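Local coordinates for proton-dependent oligopeptide transporter family protein (Xanthomonas campestris, PDB 6EI3) that probably moves short peptides across the membrane coupled to protons, as a Major Facilitator Superfamily transporter of the POT family, here crystallised in an auto-inhibited state, at residues 16-20 and 154-159; 149-153 and 336-340; 331-335 and 399-403. One frame throughout, in Å; residues are numbered along the deposited sequence.

How the interactions relate
All three contacts lie on the same side of the chain's centre and touch one another, interactions 1 and 3 where S156 CB is 3.4 Å from A333 N. Interactions 1 and 2 share helix 137-165, meeting where F16 CD2 lies 3.3 Å from G151 O; interactions 2 and 3 share helix 334-357 and the lipid of chain K. Interaction 1 works within the N-terminal half and is partly buried, with F154 exposed; interaction 2 joins the two halves and interaction 3 lies within the C-terminal one, both buried. None has a hydrogen bond between its segments. Their aromatic contacts differ: a methyl over F16, methionine sulfur over F150, a backbone carbonyl with leucine CB against Y403.

Interaction 1 (16-20 and 154-159); sequences FSFYG and FASLLI. With 78M ((2S)-2,3-dihydroxypropyl(7Z)-pentadec-7-enoate), chain L.
In the N-terminal bundle of the Major Facilitator fold, helical segments 16-20 (helix 4-22) and 154-159 (helix 137-165) cross at -53°, axes 8.5 Å apart. F16 adopts chi1 t (-173°), which carries its ring across as a knob among F154, A155, L158 and I159. A155 CB makes a CH-pi contact over the ring face, 3.9 Å from the F16 centroid and 3° off the normal; F154 CB (3.5 Å from F16 CE2), L158 CD2 (4.1 Å from F16 CZ) and I159 CD1 (4.2 Å from F16 CE1) line the edge. Y19 CB is 4.1 Å from A155 CB. Without a side chain, G20 brings its CA to 4.6 Å from A155 CA: G20 N is 3.6 Å from A155 CB, G20 O 3.4 Å from I159 CG2, and an ideal CB would lie 3.2 Å from I159 CG1. L158 CD2 is 3.6 Å from C15 of the chain L lipid. Lacking hydrogen bonds between segments, the contact is an apolar seam that continues into the lipid tail.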
loop_
_atom_site.group_PDB
_atom_site.type_symbol
_atom_site.label_atom_id
_atom_site.label_comp_id
_atom_site.label_asym_id
_atom_site.label_seq_id
_atom_site.Cartn_x
_atom_site.Cartn_y
_atom_site.Cartn_z
ATOM N N PHE A 16 10.961 11.647 -0.007
ATOM C CA PHE A 16 12.340 11.226 -0.256
ATOM C C PHE A 16 12.822 10.411 0.958
ATOM O O PHE A 16 13.428 9.350 0.795
ATOM C CB PHE A 16 13.262 12.437 -0.519
ATOM C CG PHE A 16 14.676 12.062 -0.939
ATOM C CD1 PHE A 16 15.603 11.613 -0.007
ATOM C CD2 PHE A 16 15.076 12.164 -2.266
ATOM C CE1 PHE A 16 16.914 11.277 -0.391
ATOM C CE2 PHE A 16 16.385 11.832 -2.648
ATOM C CZ PHE A 16 17.289 11.385 -1.709
ATOM N N SER A 17 12.528 10.914 2.165
ATOM C CA SER A 17 12.881 10.287 3.430
ATOM C C SER A 17 12.267 8.880 3.564
ATOM O O SER A 17 12.963 7.931 3.929
ATOM C CB SER A 17 12.434 11.177 4.583
ATOM O OG SER A 17 12.665 10.569 5.838
ATOM N N PHE A 18 10.976 8.749 3.265
ATOM C CA PHE A 18 10.277 7.468 3.378
ATOM C C PHE A 18 10.903 6.428 2.479
ATOM O O PHE A 18 11.254 5.357 2.956
ATOM C CB PHE A 18 8.775 7.605 3.063
ATOM C CG PHE A 18 8.056 6.273 3.141
ATOM C CD1 PHE A 18 7.598 5.783 4.360
ATOM C CD2 PHE A 18 7.881 5.489 2.002
ATOM C CE1 PHE A 18 6.989 4.520 4.440
ATOM C CE2 PHE A 18 7.251 4.238 2.079
ATOM C CZ PHE A 18 6.814 3.759 3.298
ATOM N N TYR A 19 11.010 6.729 1.175
ATOM C CA TYR A 19 11.568 5.782 0.211
ATOM C C TYR A 19 13.016 5.444 0.519
ATOM O O TYR A 19 13.426 4.301 0.347
ATOM C CB TYR A 19 11.406 6.317 -1.218
ATOM C CG TYR A 19 9.972 6.220 -1.696
ATOM C CD1 TYR A 19 9.391 4.986 -1.966
ATOM C CD2 TYR A 19 9.192 7.359 -1.862
ATOM C CE1 TYR A 19 8.066 4.888 -2.401
ATOM C CE2 TYR A 19 7.872 7.277 -2.308
ATOM C CZ TYR A 19 7.312 6.036 -2.572
ATOM O OH TYR A 19 6.018 5.938 -3.023
ATOM N N GLY A 20 13.755 6.454 0.979
ATOM C CA GLY A 20 15.151 6.344 1.381
ATOM C C GLY A 20 15.332 5.330 2.485
ATOM O O GLY A 20 16.142 4.418 2.329
ATOM N N PHE A 154 15.655 9.153 -6.805
ATOM C CA PHE A 154 16.904 9.656 -6.226
ATOM C C PHE A 154 17.232 8.972 -4.903
ATOM O O PHE A 154 18.391 8.622 -4.685
ATOM C CB PHE A 154 16.888 11.194 -6.069
ATOM C CG PHE A 154 16.643 12.007 -7.319
ATOM C CD1 PHE A 154 17.113 11.575 -8.556
ATOM C CD2 PHE A 154 15.993 13.237 -7.252
ATOM C CE1 PHE A 154 16.869 12.321 -9.714
ATOM C CE2 PHE A 154 15.777 13.998 -8.406
ATOM C CZ PHE A 154 16.212 13.531 -9.629
ATOM N N ALA A 155 16.210 8.757 -4.038
ATOM C CA ALA A 155 16.382 8.064 -2.759
ATOM C C ALA A 155 16.913 6.646 -2.990
ATOM O O ALA A 155 17.796 6.215 -2.267
ATOM C CB ALA A 155 15.072 8.008 -2.000
ATOM N N SER A 156 16.383 5.939 -4.005
ATOM C CA SER A 156 16.797 4.577 -4.344
ATOM C C SER A 156 18.196 4.520 -4.924
ATOM O O SER A 156 18.861 3.506 -4.789
ATOM C CB SER A 156 15.830 3.953 -5.340
ATOM O OG SER A 156 14.583 3.718 -4.718
ATOM N N LEU A 157 18.625 5.576 -5.629
ATOM C CA LEU A 157 19.957 5.578 -6.188
ATOM C C LEU A 157 21.010 6.043 -5.167
ATOM O O LEU A 157 22.132 5.551 -5.202
ATOM C CB LEU A 157 20.013 6.472 -7.437
ATOM C CG LEU A 157 19.382 5.944 -8.736
ATOM C CD1 LEU A 157 19.373 7.025 -9.789
ATOM C CD2 LEU A 157 20.133 4.745 -9.281
ATOM N N LEU A 158 20.662 6.982 -4.273
ATOM C CA LEU A 158 21.619 7.583 -3.334
ATOM C C LEU A 158 21.786 6.856 -1.979
ATOM O O LEU A 158 22.923 6.563 -1.590
ATOM C CB LEU A 158 21.251 9.072 -3.111
ATOM C CG LEU A 158 21.995 9.868 -2.026
ATOM C CD1 LEU A 158 23.486 10.070 -2.385
ATOM C CD2 LEU A 158 21.364 11.238 -1.836
ATOM N N ILE A 159 20.677 6.627 -1.249
ATOM C CA ILE A 159 20.697 6.046 0.095
ATOM C C ILE A 159 21.392 4.649 0.128
ATOM O O ILE A 159 22.225 4.459 1.005
ATOM C CB ILE A 159 19.299 6.071 0.784
ATOM C CG1 ILE A 159 18.692 7.497 0.750
ATOM C CG2 ILE A 159 19.387 5.556 2.223
ATOM C CD1 ILE A 159 19.589 8.654 1.441
HETATM O O21 78M L . 36.019 2.275 -0.162
HETATM C C20 78M L . 36.313 3.179 -1.221
HETATM C C18 78M L . 35.301 3.049 -2.335
HETATM O O19 78M L . 35.802 3.635 -3.542
HETATM C C17 78M L . 33.951 3.625 -1.975
HETATM O O2 78M L . 33.938 5.042 -2.273
HETATM C C1 78M L . 33.874 5.904 -1.253
HETATM O O1 78M L . 34.102 5.612 -0.108
HETATM C C2 78M L . 33.484 7.277 -1.725
HETATM C C3 78M L . 32.148 7.777 -1.179
HETATM C C4 78M L . 30.938 7.187 -1.880
HETATM C C5 78M L . 29.765 8.148 -2.034
HETATM C C6 78M L . 28.665 7.997 -0.983
HETATM C C7 78M L . 27.353 8.622 -1.396
HETATM C C8 78M L . 26.913 9.853 -1.150
HETATM C C9 78M L . 27.623 10.957 -0.412
HETATM C C10 78M L . 26.789 12.228 -0.197
HETATM C C11 78M L . 26.124 12.320 1.173
HETATM C C12 78M L . 25.566 13.694 1.561
HETATM C C13 78M L . 24.360 14.200 0.767
HETATM C C15 78M L . 21.866 14.040 0.304
HETATM C C14 78M L . 23.062 13.429 0.996
#

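Interaction 2 (149-153 and 336-340); sequences NFGSL and PLLVM. With 78M ((2S)-2,3-dihydroxypropyl(7Z)-pentadec-7-enoate), chain N; 78M ((2S)-2,3-dihydroxypropyl(7Z)-pentadec-7-enoate), chain K.
Helical segments 149-153 and 336-340 run nearly antiparallel, 151° between their N-to-C directions, with axes 9.2 Å apart. The CA atoms of N149 and P336, 4.9 Å apart, set the register. P336 points toward helix 137-165 and wedges its ring between N149, S152 and L153: its CB is 3.3 Å from N149 O, and its CG is 3.6 Å from S152 OG and 3.7 Å from L153 CB. N149 O still accepts the helical hydrogen bond from L153 N (2.9 Å), so the proline packs against an intact turn. L337 follows, its CB 3.8 Å from L153 CD1. L337 CD2 and L153 CD2 both reach C15 of the chain K lipid, at 3.7 and 3.8 Å, while L337 CD1 is 3.8 Å from C13 and M340 O 3.5 Å from C9 of the chain N lipid. V339 meets N149 through CG1, 3.8 Å from N149 OD1. M340, in an m, t, m conformation, lays its thioether over F150: SD is 3.9 Å from the ring centroid and 23° off the normal, a Met-aromatic contact, and CE is 4.1 Å away at 12°. M340 SD also lies 3.6 Å from N149 CB, and M340 CE 3.8 Å from L153 CD1. This pairing across the two halves fits the interface between the six-helix bundles of Major Facilitator proteins. Behind it, L338 and V339 touch helix 400-424; N149 OD1 is hydrogen-bonded by Q514 at the C-terminus, probably left from a cleavable tag (ENLYFQ), and N149 ND2 hydrogen-bonds Y145 O within helix 137-165.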
loop_
_atom_site.group_PDB
_atom_site.type_symbol
_atom_site.label_atom_id
_atom_site.label_comp_id
_atom_site.label_asym_id
_atom_site.label_seq_id
_atom_site.Cartn_x
_atom_site.Cartn_y
_atom_site.Cartn_z
ATOM N N ASN A 149 7.850 10.528 -7.640
ATOM C CA ASN A 149 8.677 9.706 -8.515
ATOM C C ASN A 149 10.134 10.118 -8.548
ATOM O O ASN A 149 10.984 9.236 -8.434
ATOM C CB ASN A 149 8.085 9.600 -9.907
ATOM C CG ASN A 149 6.849 8.719 -9.885
ATOM O OD1 ASN A 149 6.920 7.500 -9.720
ATOM N ND2 ASN A 149 5.689 9.325 -9.927
ATOM N N PHE A 150 10.440 11.420 -8.661
ATOM C CA PHE A 150 11.834 11.855 -8.633
ATOM C C PHE A 150 12.468 11.645 -7.252
ATOM O O PHE A 150 13.607 11.201 -7.189
ATOM C CB PHE A 150 12.023 13.286 -9.157
ATOM C CG PHE A 150 12.077 13.332 -10.666
ATOM C CD1 PHE A 150 13.171 12.822 -11.357
ATOM C CD2 PHE A 150 11.025 13.861 -11.397
ATOM C CE1 PHE A 150 13.215 12.852 -12.749
ATOM C CE2 PHE A 150 11.079 13.908 -12.791
ATOM C CZ PHE A 150 12.165 13.390 -13.457
ATOM N N GLY A 151 11.700 11.862 -6.187
ATOM C CA GLY A 151 12.152 11.634 -4.815
ATOM C C GLY A 151 12.455 10.167 -4.536
ATOM O O GLY A 151 13.477 9.850 -3.930
ATOM N N SER A 152 11.578 9.257 -5.007
ATOM C CA SER A 152 11.740 7.811 -4.878
ATOM C C SER A 152 12.944 7.341 -5.730
ATOM O O SER A 152 13.733 6.512 -5.279
ATOM C CB SER A 152 10.463 7.093 -5.328
ATOM O OG SER A 152 10.677 5.696 -5.441
ATOM N N LEU A 153 13.065 7.854 -6.960
ATOM C CA LEU A 153 14.170 7.499 -7.855
ATOM C C LEU A 153 15.522 7.886 -7.244
ATOM O O LEU A 153 16.430 7.052 -7.189
ATOM C CB LEU A 153 13.985 8.162 -9.239
ATOM C CG LEU A 153 14.681 7.488 -10.449
ATOM C CD1 LEU A 153 14.041 7.937 -11.750
ATOM C CD2 LEU A 153 16.125 7.871 -10.533
ATOM N N PRO A 336 10.094 3.991 -10.164
ATOM C CA PRO A 336 9.625 5.352 -10.511
ATOM C C PRO A 336 10.060 5.811 -11.906
ATOM O O PRO A 336 9.306 6.545 -12.549
ATOM C CB PRO A 336 10.222 6.226 -9.402
ATOM C CG PRO A 336 11.431 5.467 -8.925
ATOM C CD PRO A 336 10.969 4.033 -8.967
ATOM N N LEU A 337 11.232 5.348 -12.407
ATOM C CA LEU A 337 11.651 5.686 -13.775
ATOM C C LEU A 337 10.630 5.112 -14.768
ATOM O O LEU A 337 10.199 5.808 -15.683
ATOM C CB LEU A 337 13.060 5.141 -14.107
ATOM C CG LEU A 337 13.483 5.265 -15.588
ATOM C CD1 LEU A 337 13.702 6.710 -15.992
ATOM C CD2 LEU A 337 14.714 4.419 -15.910
ATOM N N LEU A 338 10.248 3.836 -14.569
ATOM C CA LEU A 338 9.309 3.158 -15.454
ATOM C C LEU A 338 7.878 3.694 -15.315
ATOM O O LEU A 338 7.151 3.723 -16.299
ATOM C CB LEU A 338 9.385 1.631 -15.290
ATOM C CG LEU A 338 10.606 0.960 -15.899
ATOM C CD1 LEU A 338 10.879 -0.369 -15.216
ATOM C CD2 LEU A 338 10.455 0.785 -17.410
ATOM N N VAL A 339 7.484 4.158 -14.127
ATOM C CA VAL A 339 6.164 4.769 -13.945
ATOM C C VAL A 339 6.141 6.053 -14.834
ATOM O O VAL A 339 5.181 6.282 -15.577
ATOM C CB VAL A 339 5.861 5.125 -12.455
ATOM C CG1 VAL A 339 4.648 6.063 -12.340
ATOM C CG2 VAL A 339 5.649 3.876 -11.603
ATOM N N MET A 340 7.208 6.869 -14.757
ATOM C CA MET A 340 7.292 8.133 -15.508
ATOM C C MET A 340 7.341 7.922 -17.001
ATOM O O MET A 340 6.839 8.770 -17.725
ATOM C CB MET A 340 8.447 9.024 -15.022
ATOM C CG MET A 340 8.173 9.620 -13.650
ATOM S SD MET A 340 9.464 10.723 -13.027
ATOM C CE MET A 340 10.874 9.585 -12.898
HETATM O O21 78M N . 9.655 9.995 -23.568
HETATM C C20 78M N . 9.087 10.682 -24.676
HETATM C C18 78M N . 9.616 12.094 -24.763
HETATM O O19 78M N . 9.232 12.841 -23.604
HETATM C C17 78M N . 9.194 12.816 -26.025
HETATM O O2 78M N . 7.769 13.045 -25.909
HETATM C C1 78M N . 7.314 14.304 -25.969
HETATM O O1 78M N . 8.017 15.271 -26.118
HETATM C C2 78M N . 5.818 14.351 -25.838
HETATM C C3 78M N . 5.326 14.415 -24.396
HETATM C C4 78M N . 5.317 13.057 -23.699
HETATM C C5 78M N . 4.901 13.079 -22.230
HETATM C C6 78M N . 5.969 13.580 -21.244
HETATM C C7 78M N . 7.132 12.648 -21.059
HETATM C C8 78M N . 7.362 11.886 -20.008
HETATM C C9 78M N . 8.525 10.968 -19.809
HETATM C C10 78M N . 9.257 11.270 -18.505
HETATM C C11 78M N . 10.559 10.513 -18.328
HETATM C C12 78M N . 11.294 10.836 -17.030
HETATM C C13 78M N . 12.704 10.268 -16.929
HETATM C C15 78M N . 15.116 10.390 -17.710
HETATM C C14 78M N . 13.764 11.063 -17.685
HETATM O O21 78M K . 25.389 -6.546 -18.630
HETATM C C20 78M K . 26.160 -5.405 -18.971
HETATM C C18 78M K . 25.702 -4.194 -18.193
HETATM O O19 78M K . 24.323 -3.921 -18.471
HETATM C C17 78M K . 26.546 -2.969 -18.465
HETATM O O2 78M K . 26.160 -2.057 -17.409
HETATM C C1 78M K . 27.096 -1.622 -16.553
HETATM O O1 78M K . 28.280 -1.755 -16.715
HETATM C C2 78M K . 26.470 -0.988 -15.347
HETATM C C3 78M K . 25.975 -2.034 -14.363
HETATM C C4 78M K . 25.084 -1.458 -13.280
HETATM C C5 78M K . 24.065 -2.453 -12.736
HETATM C C6 78M K . 22.894 -2.759 -13.681
HETATM C C7 78M K . 22.001 -1.573 -13.833
HETATM C C8 78M K . 20.763 -1.555 -14.274
HETATM C C9 78M K . 19.911 -0.332 -14.389
HETATM C C10 78M K . 19.224 0.014 -13.060
HETATM C C11 78M K . 19.953 1.016 -12.166
HETATM C C12 78M K . 19.734 2.483 -12.514
HETATM C C13 78M K . 18.302 2.971 -12.338
HETATM C C15 78M K . 16.620 4.794 -12.736
HETATM C C14 78M K . 18.045 4.345 -12.925
#

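Interaction 3 (331-335 and 399-403). With 78M ((2S)-2,3-dihydroxypropyl(7Z)-pentadec-7-enoate), chain K.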
loop_
_atom_site.group_PDB
_atom_site.type_symbol
_atom_site.label_atom_id
_atom_site.label_comp_id
_atom_site.label_asym_id
_atom_site.label_seq_id
_atom_site.Cartn_x
_atom_site.Cartn_y
_atom_site.Cartn_z
ATOM N N MET A 331 18.386 -1.008 -7.639
ATOM C CA MET A 331 17.479 -1.466 -8.699
ATOM C C MET A 331 16.070 -0.930 -8.484
ATOM O O MET A 331 15.324 -0.809 -9.452
ATOM C CB MET A 331 17.435 -3.004 -8.779
ATOM C CG MET A 331 18.739 -3.617 -9.286
ATOM S SD MET A 331 19.286 -3.025 -10.913
ATOM C CE MET A 331 18.248 -3.999 -11.995
ATOM N N GLN A 332 15.707 -0.606 -7.223
ATOM C CA GLN A 332 14.399 -0.046 -6.891
ATOM C C GLN A 332 14.140 1.283 -7.597
ATOM O O GLN A 332 12.985 1.628 -7.796
ATOM C CB GLN A 332 14.190 0.047 -5.376
ATOM C CG GLN A 332 14.024 -1.340 -4.731
ATOM C CD GLN A 332 14.199 -1.254 -3.243
ATOM O OE1 GLN A 332 13.241 -1.159 -2.494
ATOM N NE2 GLN A 332 15.426 -1.215 -2.776
ATOM N N ALA A 333 15.205 1.980 -8.078
ATOM C CA ALA A 333 15.051 3.233 -8.836
ATOM C C ALA A 333 14.344 2.985 -10.167
ATOM O O ALA A 333 13.815 3.925 -10.762
ATOM C CB ALA A 333 16.405 3.864 -9.083
ATOM N N LEU A 334 14.343 1.723 -10.642
ATOM C CA LEU A 334 13.696 1.401 -11.915
ATOM C C LEU A 334 12.199 1.566 -11.863
ATOM O O LEU A 334 11.605 1.892 -12.878
ATOM C CB LEU A 334 14.028 -0.016 -12.397
ATOM C CG LEU A 334 15.443 -0.281 -12.889
ATOM C CD1 LEU A 334 15.611 -1.761 -13.158
ATOM C CD2 LEU A 334 15.757 0.503 -14.169
ATOM N N ASN A 335 11.585 1.353 -10.696
ATOM C CA ASN A 335 10.146 1.481 -10.586
ATOM C C ASN A 335 9.652 2.919 -10.886
ATOM O O ASN A 335 8.902 3.063 -11.862
ATOM C CB ASN A 335 9.644 0.944 -9.269
ATOM C CG ASN A 335 8.176 1.157 -9.095
ATOM O OD1 ASN A 335 7.754 1.885 -8.209
ATOM N ND2 ASN A 335 7.372 0.547 -9.959
ATOM N N GLN A 399 17.264 -8.125 -13.734
ATOM C CA GLN A 399 16.067 -7.666 -12.973
ATOM C C GLN A 399 15.273 -6.542 -13.686
ATOM O O GLN A 399 14.140 -6.279 -13.281
ATOM C CB GLN A 399 16.399 -7.234 -11.539
ATOM C CG GLN A 399 16.913 -8.340 -10.628
ATOM C CD GLN A 399 16.880 -7.927 -9.177
ATOM O OE1 GLN A 399 17.185 -6.774 -8.812
ATOM N NE2 GLN A 399 16.580 -8.888 -8.306
ATOM N N ILE A 400 15.847 -5.900 -14.746
ATOM C CA ILE A 400 15.152 -4.880 -15.572
ATOM C C ILE A 400 13.868 -5.527 -16.161
ATOM O O ILE A 400 12.826 -4.875 -16.177
ATOM C CB ILE A 400 16.062 -4.327 -16.732
ATOM C CG1 ILE A 400 17.235 -3.463 -16.194
ATOM C CG2 ILE A 400 15.231 -3.520 -17.777
ATOM C CD1 ILE A 400 18.384 -3.153 -17.248
ATOM N N LEU A 401 13.964 -6.793 -16.658
ATOM C CA LEU A 401 12.822 -7.535 -17.229
ATOM C C LEU A 401 11.647 -7.619 -16.228
ATOM O O LEU A 401 10.616 -7.023 -16.527
ATOM C CB LEU A 401 13.227 -8.910 -17.783
ATOM C CG LEU A 401 12.106 -9.819 -18.321
ATOM C CD1 LEU A 401 11.411 -9.208 -19.551
ATOM C CD2 LEU A 401 12.664 -11.189 -18.676
ATOM N N PRO A 402 11.772 -8.213 -15.015
ATOM C CA PRO A 402 10.622 -8.174 -14.087
ATOM C C PRO A 402 10.267 -6.768 -13.595
ATOM O O PRO A 402 9.103 -6.545 -13.323
ATOM C CB PRO A 402 11.034 -9.119 -12.951
ATOM C CG PRO A 402 12.535 -9.189 -13.010
ATOM C CD PRO A 402 12.874 -9.045 -14.469
ATOM N N TYR A 403 11.219 -5.806 -13.526
ATOM C CA TYR A 403 10.841 -4.439 -13.143
ATOM C C TYR A 403 9.890 -3.842 -14.194
ATOM O O TYR A 403 8.889 -3.230 -13.829
ATOM C CB TYR A 403 12.065 -3.512 -12.952
ATOM C CG TYR A 403 12.429 -3.356 -11.492
ATOM C CD1 TYR A 403 11.695 -2.515 -10.658
ATOM C CD2 TYR A 403 13.410 -4.152 -10.911
ATOM C CE1 TYR A 403 11.945 -2.453 -9.292
ATOM C CE2 TYR A 403 13.704 -4.063 -9.551
ATOM C CZ TYR A 403 12.968 -3.212 -8.747
ATOM O OH TYR A 403 13.234 -3.146 -7.411
HETATM O O21 78M K . 25.389 -6.546 -18.630
HETATM C C20 78M K . 26.160 -5.405 -18.971
HETATM C C18 78M K . 25.702 -4.194 -18.193
HETATM O O19 78M K . 24.323 -3.921 -18.471
HETATM C C17 78M K . 26.546 -2.969 -18.465
HETATM O O2 78M K . 26.160 -2.057 -17.409
HETATM C C1 78M K . 27.096 -1.622 -16.553
HETATM O O1 78M K . 28.280 -1.755 -16.715
HETATM C C2 78M K . 26.470 -0.988 -15.347
HETATM C C3 78M K . 25.975 -2.034 -14.363
HETATM C C4 78M K . 25.084 -1.458 -13.280
HETATM C C5 78M K . 24.065 -2.453 -12.736
HETATM C C6 78M K . 22.894 -2.759 -13.681
HETATM C C7 78M K . 22.001 -1.573 -13.833
HETATM C C8 78M K . 20.763 -1.555 -14.274
HETATM C C9 78M K . 19.911 -0.332 -14.389
HETATM C C10 78M K . 19.224 0.014 -13.060
HETATM C C11 78M K . 19.953 1.016 -12.166
HETATM C C12 78M K . 19.734 2.483 -12.514
HETATM C C13 78M K . 18.302 2.971 -12.338
HETATM C C15 78M K . 16.620 4.794 -12.736
HETATM C C14 78M K . 18.045 4.345 -12.925
#
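In the C-terminal bundle of the Major Facilitator fold this contact joins the N-terminal ends of helices 334-357 and 400-424, the ring of Y403 filling a hollow in the turn that leads into the first. Residues 331-333 wind as a 3-10 segment, L334 N hydrogen-bonded to M331 O at 3.0 Å; that carbonyl lies over one ring face, M331 O to Y403 CZ being 3.4 Å. M331 CB (4.0 Å from Y403 CE2), N335 CB (4.1 Å from Y403 CE1) and Q332 CG (3.3 Å from Y403 OH) complete the hollow with L334 CB, 3.8 Å from Y403 CG and in off-centre CH-pi contact, 4.2 Å from the ring centroid. Beside it, I400 CG1 meets L334 CD1 at 3.8 Å and M331 CE at 4.4 Å. M331 CG meets Q399 OE1 at 3.6 Å, Q399 NE2 being hydrogen-bonded to W313 O and Q316 OE1. M331 SD and L334 CD2 each lie 3.7 Å from C10 of the chain K lipid, whose tail brings C15 to 3.5 Å from A333 O. W313 of helix 312-317 packs edge-to-face with Y403, N335 ND2 hydrogen-bonds E410 OE1 and T407 OG1, A333 touches helix 137-165, and P402 rests on helix 363-389.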